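Aminotransferase, class III (Thermomicrobium roseum, PDB 6IO1) acts as a thermostable, (S)-enantioselective omega-transaminase of class III that uses pyridoxal 5'-phosphate, probably shuttling amino groups between its substrates through this cofactor. Local coordinates at residues Arg70-Ala75 / Cys331-Arg336; Glu99-Leu104 / Phe115-Gly120; Lys189-Glu194 / Lys391-Pro396. All blocks are in the same frame, centred on the assembly; numbering follows the deposited sequence.

Contact 1: Arg70-Ala75 / Cys331-Arg336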
# COMPACT_ATOMS: atom_id res chain seq x y z
N ARG B 70 4.22 19.38 -16.34
CA ARG B 70 2.87 19.36 -16.90
C ARG B 70 2.61 18.13 -17.75
O ARG B 70 1.45 17.76 -17.94
CB ARG B 70 2.62 20.63 -17.71
CG ARG B 70 2.62 21.90 -16.87
CD ARG B 70 1.81 23.02 -17.50
NE ARG B 70 2.13 23.22 -18.91
CZ ARG B 70 1.27 23.68 -19.82
NH1 ARG B 70 0.02 23.97 -19.46
NH2 ARG B 70 1.65 23.84 -21.07
N GLU B 71 3.66 17.49 -18.29
CA GLU B 71 3.46 16.29 -19.09
C GLU B 71 2.82 15.18 -18.27
O GLU B 71 1.89 14.50 -18.75
CB GLU B 71 4.80 15.82 -19.66
CG GLU B 71 5.47 16.83 -20.59
CD GLU B 71 6.47 17.72 -19.87
OE1 GLU B 71 6.26 18.01 -18.68
OE2 GLU B 71 7.47 18.11 -20.50
N LEU B 72 3.28 14.98 -17.04
CA LEU B 72 2.71 13.94 -16.19
C LEU B 72 1.27 14.28 -15.80
O LEU B 72 0.41 13.39 -15.75
CB LEU B 72 3.58 13.75 -14.94
CG LEU B 72 4.78 12.80 -15.05
CD1 LEU B 72 5.68 13.12 -16.23
CD2 LEU B 72 5.59 12.80 -13.76
N ALA B 73 0.99 15.56 -15.54
CA ALA B 73 -0.37 15.98 -15.25
C ALA B 73 -1.29 15.71 -16.44
O ALA B 73 -2.43 15.25 -16.26
CB ALA B 73 -0.40 17.46 -14.88
N GLU B 74 -0.82 15.99 -17.66
CA GLU B 74 -1.63 15.73 -18.84
C GLU B 74 -1.85 14.24 -19.05
O GLU B 74 -2.95 13.82 -19.44
CB GLU B 74 -0.96 16.35 -20.07
CG GLU B 74 -1.47 15.81 -21.40
CD GLU B 74 -2.93 16.15 -21.67
OE1 GLU B 74 -3.48 17.03 -20.98
OE2 GLU B 74 -3.53 15.53 -22.57
N ALA B 75 -0.83 13.42 -18.79
CA ALA B 75 -1.01 11.98 -18.89
C ALA B 75 -2.06 11.49 -17.91
O ALA B 75 -2.94 10.70 -18.27
CB ALA B 75 0.32 11.26 -18.65
N CYS B 331 0.20 3.89 -13.95
CA CYS B 331 1.05 3.32 -14.99
C CYS B 331 1.26 4.30 -16.14
O CYS B 331 2.37 4.38 -16.69
CB CYS B 331 0.44 2.02 -15.50
SG CYS B 331 0.41 0.70 -14.25
N ALA B 332 0.22 5.04 -16.54
CA ALA B 332 0.39 6.04 -17.59
C ALA B 332 1.36 7.14 -17.16
O ALA B 332 2.24 7.56 -17.93
CB ALA B 332 -0.96 6.63 -17.98
N VAL B 333 1.20 7.63 -15.92
CA VAL B 333 2.12 8.64 -15.40
C VAL B 333 3.53 8.07 -15.34
O VAL B 333 4.51 8.78 -15.61
CB VAL B 333 1.64 9.14 -14.03
CG1 VAL B 333 2.72 9.98 -13.36
CG2 VAL B 333 0.36 9.94 -14.18
N ALA B 334 3.66 6.79 -14.99
CA ALA B 334 4.98 6.15 -14.97
C ALA B 334 5.59 6.10 -16.36
O ALA B 334 6.80 6.30 -16.51
CB ALA B 334 4.87 4.75 -14.38
N LEU B 335 4.78 5.80 -17.38
CA LEU B 335 5.30 5.77 -18.74
C LEU B 335 5.81 7.15 -19.16
O LEU B 335 6.90 7.27 -19.74
CB LEU B 335 4.21 5.29 -19.70
CG LEU B 335 3.81 3.82 -19.60
CD1 LEU B 335 2.60 3.53 -20.49
CD2 LEU B 335 4.98 2.91 -19.97
N ARG B 336 5.04 8.20 -18.86
CA ARG B 336 5.50 9.55 -19.19
C ARG B 336 6.76 9.93 -18.41
O ARG B 336 7.69 10.53 -18.96
CB ARG B 336 4.38 10.56 -18.93
CG ARG B 336 4.44 11.79 -19.81
CD ARG B 336 4.10 11.47 -21.25
NE ARG B 336 4.30 12.61 -22.13
CZ ARG B 336 5.46 12.91 -22.71
NH1 ARG B 336 6.51 12.13 -22.53
NH2 ARG B 336 5.55 13.98 -23.49
O HOH W 1 1.83 13.85 -21.55
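Leu72 and Val333 meet where the backbones of residues 70-75 and 331-336 come nearest, with Leu72 CG 3.9 Å from Val333 CG1 and the two side chains at about a right angle. The other branch of Val333, CG2, rests on the backbone of the facing helix, 3.8 Å from Leu72 O. On the side of Leu72 toward Arg336, its CD1 lies 3.9 Å from Arg336 CB, and the same CB is met by Ala75 CB at 4.1 Å, so the root of the arginine rests on two apolar groups. Arg336 CG is anti to the backbone N (chi1 -152°) and follows the facing helix to within 3.9 Å of Glu71 O. Farther out, the guanidinium has Glu71 CG over one face, while the Glu71 carboxylate bends off at chi2, its plane 85° from that of the guanidinium. These opposite charges lie near each other without pairing directly. A water connects the helices instead: it donates to Glu71 O at 2.9 Å and accepts from Arg336 NE at 2.8 Å, lying in the guanidinium plane at its edge. The short segments run nearly antiparallel, at 150°, with their axes 8.6 Å apart, a spacing consistent with the small side chains of Ala75 and Ala332 in the interface. Around this pair, Leu72 also packs on Tyr295 and Ile340, and on Met80 of the second subunit, while Val333 reaches Val296. The joint is thus apolar at its buried centre, with one water bridging toward its outer side. That bridge joins a helix carbonyl, already accepting from Ala75 N, to an arginine, and the nearby carboxylate would be expected to contribute only a diffuse attraction to that cation.

Contact 2: Glu99-Leu104 / Phe115-Gly120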
# COMPACT_ATOMS: atom_id res chain seq x y z
N GLU B 99 1.75 -2.00 -21.14
CA GLU B 99 2.89 -1.33 -21.76
C GLU B 99 3.99 -1.06 -20.74
O GLU B 99 5.18 -1.21 -21.05
CB GLU B 99 2.44 -0.03 -22.43
CG GLU B 99 1.47 -0.23 -23.59
CD GLU B 99 2.12 -0.78 -24.84
OE1 GLU B 99 3.33 -1.11 -24.81
OE2 GLU B 99 1.42 -0.88 -25.88
N LEU B 100 3.62 -0.67 -19.52
CA LEU B 100 4.62 -0.45 -18.48
C LEU B 100 5.33 -1.75 -18.13
O LEU B 100 6.55 -1.75 -17.92
CB LEU B 100 3.97 0.15 -17.23
CG LEU B 100 4.94 0.47 -16.09
CD1 LEU B 100 5.95 1.52 -16.53
CD2 LEU B 100 4.19 0.91 -14.85
N ALA B 101 4.60 -2.86 -18.06
CA ALA B 101 5.24 -4.14 -17.77
C ALA B 101 6.25 -4.51 -18.84
O ALA B 101 7.38 -4.91 -18.53
CB ALA B 101 4.18 -5.24 -17.63
N ALA B 102 5.88 -4.36 -20.12
CA ALA B 102 6.82 -4.67 -21.20
C ALA B 102 8.03 -3.75 -21.16
O ALA B 102 9.18 -4.19 -21.33
CB ALA B 102 6.11 -4.58 -22.55
N ARG B 103 7.80 -2.45 -20.94
CA ARG B 103 8.90 -1.50 -20.90
C ARG B 103 9.86 -1.80 -19.76
O ARG B 103 11.08 -1.71 -19.92
CB ARG B 103 8.35 -0.08 -20.78
CG ARG B 103 9.36 1.01 -21.07
CD ARG B 103 8.66 2.33 -21.30
NE ARG B 103 9.57 3.36 -21.78
CZ ARG B 103 9.24 4.64 -21.91
NH1 ARG B 103 8.03 5.05 -21.56
NH2 ARG B 103 10.13 5.51 -22.36
N LEU B 104 9.32 -2.15 -18.59
CA LEU B 104 10.17 -2.53 -17.46
C LEU B 104 10.93 -3.81 -17.75
O LEU B 104 12.07 -3.97 -17.30
CB LEU B 104 9.33 -2.67 -16.20
CG LEU B 104 8.75 -1.37 -15.62
CD1 LEU B 104 7.99 -1.65 -14.34
CD2 LEU B 104 9.85 -0.35 -15.39
N PHE B 115 6.19 -8.82 -14.09
CA PHE B 115 5.96 -7.77 -13.11
C PHE B 115 4.55 -7.81 -12.55
O PHE B 115 3.58 -8.06 -13.28
CB PHE B 115 6.23 -6.39 -13.72
CG PHE B 115 7.64 -6.22 -14.22
CD1 PHE B 115 7.98 -6.62 -15.50
CD2 PHE B 115 8.61 -5.67 -13.41
CE1 PHE B 115 9.28 -6.47 -15.96
CE2 PHE B 115 9.91 -5.52 -13.86
CZ PHE B 115 10.24 -5.92 -15.13
N GLN B 116 4.44 -7.55 -11.25
CA GLN B 116 3.17 -7.30 -10.58
C GLN B 116 3.28 -5.97 -9.85
O GLN B 116 4.21 -5.76 -9.06
CB GLN B 116 2.79 -8.40 -9.59
CG GLN B 116 1.41 -8.20 -8.99
CD GLN B 116 1.04 -9.27 -7.97
OE1 GLN B 116 1.04 -9.02 -6.77
NE2 GLN B 116 0.72 -10.46 -8.46
N PHE B 117 2.33 -5.08 -10.10
CA PHE B 117 2.42 -3.73 -9.56
C PHE B 117 1.71 -3.60 -8.22
O PHE B 117 0.89 -4.43 -7.83
CB PHE B 117 1.86 -2.73 -10.57
CG PHE B 117 2.61 -2.71 -11.87
CD1 PHE B 117 3.88 -2.16 -11.93
CD2 PHE B 117 2.07 -3.26 -13.02
CE1 PHE B 117 4.59 -2.15 -13.11
CE2 PHE B 117 2.77 -3.25 -14.20
CZ PHE B 117 4.04 -2.70 -14.25
N THR B 118 2.09 -2.55 -7.49
CA THR B 118 1.60 -2.23 -6.15
C THR B 118 1.48 -0.72 -6.07
O THR B 118 1.61 -0.01 -7.07
CB THR B 118 2.53 -2.77 -5.06
OG1 THR B 118 3.79 -2.10 -5.12
CG2 THR B 118 2.75 -4.28 -5.19
N SER B 119 1.22 -0.21 -4.86
CA SER B 119 1.13 1.23 -4.63
C SER B 119 2.25 1.78 -3.76
O SER B 119 2.27 2.99 -3.51
CB SER B 119 -0.23 1.58 -4.01
OG SER B 119 -1.28 1.33 -4.92
N GLY B 120 3.18 0.95 -3.30
CA GLY B 120 4.23 1.46 -2.44
C GLY B 120 5.33 0.45 -2.22
O GLY B 120 5.23 -0.71 -2.63
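Phe115 and Phe117 face Leu100, Ala101 and Leu104 across a helix-on-sheet interface of the PLP-dependent aminotransferase fold. Helix 95-107 covers strand 112-118, an outermost strand, within this chain, of the mixed sheet that also contains strand 181-184. The strand alternates: Phe115 and Phe117 point at the helix, and Gln116 between them points away. Phe117 is the wedge that enters the groove between Leu100, Ala101 and Leu104, its outer corner doing the touching. Leu100 CG, anti to its backbone N (chi1 -178°), lies 3.8 Å from Phe117 CZ, and chi2 of 63° sets the branches so that Leu100 CD2 comes to 3.5 Å from Phe117 CE1. Leu104 meets the same ring tip to tip, with CD1 in the ring plane at the edge and 3.7 Å from Phe117 CE1; Ala101 N also lies at that edge. The second bump belongs to the helix: Leu104 CB sits over one face of Phe115, offset toward the rim, in a CH-pi contact. Leu104 therefore serves both rings, presenting its base to one and its tip to the other, and Leu104 and Phe115 both also touch Phe287 of strand 284-287. Leu100 CD2 packs as well against Cys331 and Ala334 of helix 328-344. At the far end of the strand segment, Gly120 takes the N-cap position before helix 121-138 and touches PMP, whereas the Phe117 side chain is about 13 Å from a bound PMP. In the Phe115 CH-pi contact, Leu104 CB stands 3.7 Å from the ring centroid, 19° off the normal.

Contact 3: Lys189-Glu194 / Lys391-Pro396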
# COMPACT_ATOMS: atom_id res chain seq x y z
N LYS B 189 31.18 0.39 7.41
CA LYS B 189 32.61 0.37 7.70
C LYS B 189 33.00 1.40 8.76
O LYS B 189 33.91 1.15 9.56
CB LYS B 189 33.40 0.61 6.42
CG LYS B 189 34.86 0.18 6.51
CD LYS B 189 35.61 0.55 5.25
CE LYS B 189 36.99 -0.08 5.23
NZ LYS B 189 37.92 0.61 4.30
N TYR B 190 32.35 2.56 8.77
CA TYR B 190 32.77 3.65 9.64
C TYR B 190 32.78 3.23 11.11
O TYR B 190 33.65 3.65 11.88
CB TYR B 190 31.86 4.86 9.44
CG TYR B 190 32.16 6.04 10.34
CD1 TYR B 190 33.36 6.73 10.25
CD2 TYR B 190 31.23 6.47 11.28
CE1 TYR B 190 33.64 7.80 11.06
CE2 TYR B 190 31.50 7.55 12.10
CZ TYR B 190 32.70 8.21 11.99
OH TYR B 190 32.97 9.28 12.81
N ARG B 191 31.81 2.41 11.52
CA ARG B 191 31.73 1.97 12.90
C ARG B 191 31.95 0.48 13.10
O ARG B 191 32.28 0.06 14.21
CB ARG B 191 30.36 2.35 13.49
CG ARG B 191 30.10 3.84 13.49
CD ARG B 191 28.86 4.20 14.30
NE ARG B 191 28.71 5.64 14.43
CZ ARG B 191 29.22 6.35 15.43
NH1 ARG B 191 29.89 5.75 16.40
NH2 ARG B 191 29.03 7.67 15.48
N PHE B 192 31.78 -0.34 12.05
CA PHE B 192 31.89 -1.79 12.19
C PHE B 192 33.09 -2.37 11.45
O PHE B 192 33.36 -3.56 11.60
CB PHE B 192 30.61 -2.48 11.70
CG PHE B 192 29.35 -2.03 12.40
CD1 PHE B 192 29.40 -1.35 13.61
CD2 PHE B 192 28.11 -2.29 11.84
CE1 PHE B 192 28.24 -0.94 14.24
CE2 PHE B 192 26.95 -1.88 12.48
CZ PHE B 192 27.02 -1.20 13.68
N GLY B 193 33.80 -1.56 10.66
CA GLY B 193 34.96 -2.04 9.93
C GLY B 193 36.21 -1.23 10.20
O GLY B 193 37.04 -1.03 9.31
N GLU B 194 36.35 -0.75 11.44
CA GLU B 194 37.46 0.11 11.81
C GLU B 194 38.80 -0.60 11.62
O GLU B 194 38.97 -1.75 12.01
CB GLU B 194 37.32 0.57 13.26
CG GLU B 194 36.45 1.80 13.45
CD GLU B 194 36.76 2.53 14.74
OE1 GLU B 194 36.75 1.89 15.81
OE2 GLU B 194 37.00 3.75 14.68
N LYS B 391 33.88 9.67 18.46
CA LYS B 391 32.84 9.20 17.54
C LYS B 391 31.50 9.02 18.23
O LYS B 391 30.59 8.38 17.68
CB LYS B 391 33.22 7.88 16.86
CG LYS B 391 34.22 8.00 15.73
CD LYS B 391 34.45 6.62 15.13
CE LYS B 391 35.30 6.67 13.88
NZ LYS B 391 35.38 5.32 13.24
N GLU B 392 31.37 9.62 19.42
CA GLU B 392 30.13 9.52 20.23
C GLU B 392 29.00 10.36 19.63
O GLU B 392 29.23 11.53 19.27
CB GLU B 392 30.41 9.96 21.67
CG GLU B 392 30.96 11.37 21.78
CD GLU B 392 31.14 11.87 23.20
OE1 GLU B 392 31.89 12.85 23.39
OE2 GLU B 392 30.53 11.28 24.11
N LYS B 393 27.81 9.76 19.58
CA LYS B 393 26.56 10.35 19.14
C LYS B 393 26.08 11.32 20.21
O LYS B 393 26.35 11.16 21.40
CB LYS B 393 25.58 9.20 18.89
CG LYS B 393 25.61 8.75 17.45
CD LYS B 393 24.73 7.60 17.18
CE LYS B 393 24.78 7.48 15.71
NZ LYS B 393 26.02 7.20 15.11
N PHE B 394 25.38 12.36 19.78
CA PHE B 394 24.82 13.29 20.75
C PHE B 394 23.71 12.58 21.53
O PHE B 394 22.94 11.80 20.95
CB PHE B 394 24.31 14.54 20.03
CG PHE B 394 25.36 15.59 19.75
CD1 PHE B 394 26.08 15.58 18.56
CD2 PHE B 394 25.61 16.62 20.66
CE1 PHE B 394 27.03 16.54 18.29
CE2 PHE B 394 26.56 17.59 20.39
CZ PHE B 394 27.27 17.55 19.21
N PRO B 395 23.58 12.83 22.83
CA PRO B 395 22.55 12.13 23.64
C PRO B 395 21.15 12.57 23.25
O PRO B 395 20.98 13.60 22.59
CB PRO B 395 22.89 12.55 25.08
CG PRO B 395 23.71 13.79 24.94
CD PRO B 395 24.49 13.61 23.68
N PRO B 396 20.12 11.80 23.62
CA PRO B 396 18.76 12.20 23.22
C PRO B 396 18.32 13.57 23.75
O PRO B 396 17.56 14.27 23.07
CB PRO B 396 17.88 11.07 23.79
CG PRO B 396 18.80 9.89 23.90
CD PRO B 396 20.14 10.48 24.28
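Lys391 and Glu194 meet tip to tip in a salt bridge, with NZ 2.7 Å from OE2 and approaching from above the carboxylate plane. The same ammonium donates to Tyr190 O at 2.8 Å, nearly along the C=O axis, so the cation is gripped by one charged and one neutral oxygen. In return, Arg191 holds the backbone of Lys391 end-on: NH1 at 3.0 Å and NH2 at 2.8 Å both donate to Lys391 O, which lies in the guanidinium plane. Lys391 is extended beyond CG and slides past Tyr190 in the opposite direction, placing NZ over one face of the phenol ring, 4.0 Å from its centroid, in a cation-pi contact. Its CE packs 3.5 Å from Tyr190 CE1, and its CG lies 3.4 Å from Tyr190 OH. Lys393 NZ is modelled over a face of the Arg191 guanidinium, 3.1 Å from NH2; both are donors and are not hydrogen-bonded, so the position of this ammonium is doubtful. Glu383 OE2 forms a salt bridge with Arg191 NE. This surface contact fastens the loop between strand 379-384 and helix 400-410 to the short helix 189-192, which follows strand 181-184, an outermost strand, within this chain, of the sheet that also contains strand 112-118.

Contacts 1 and 2 are neighbours, their centres 14 Å apart, joined because helix 328-344 of contact 1 packs on Leu100 of contact 2; both also touch the second subunit. Contact 3 lies on the opposite side of the chain's centre, about 43 Å from contact 1 and 40 Å from contact 2, centre to centre, and meets no other chain of the assembly. Along the sequence, contact 2 is nested inside the loop closed by contact 1, contact 3 opens after contact 2 closes, and contacts 1 and 3 interleave. Contact 2 is a local helix-strand pairing, whereas contacts 1 and 3 join sequence-distant segments, contact 3 linking elements that follow strands of two different sheets.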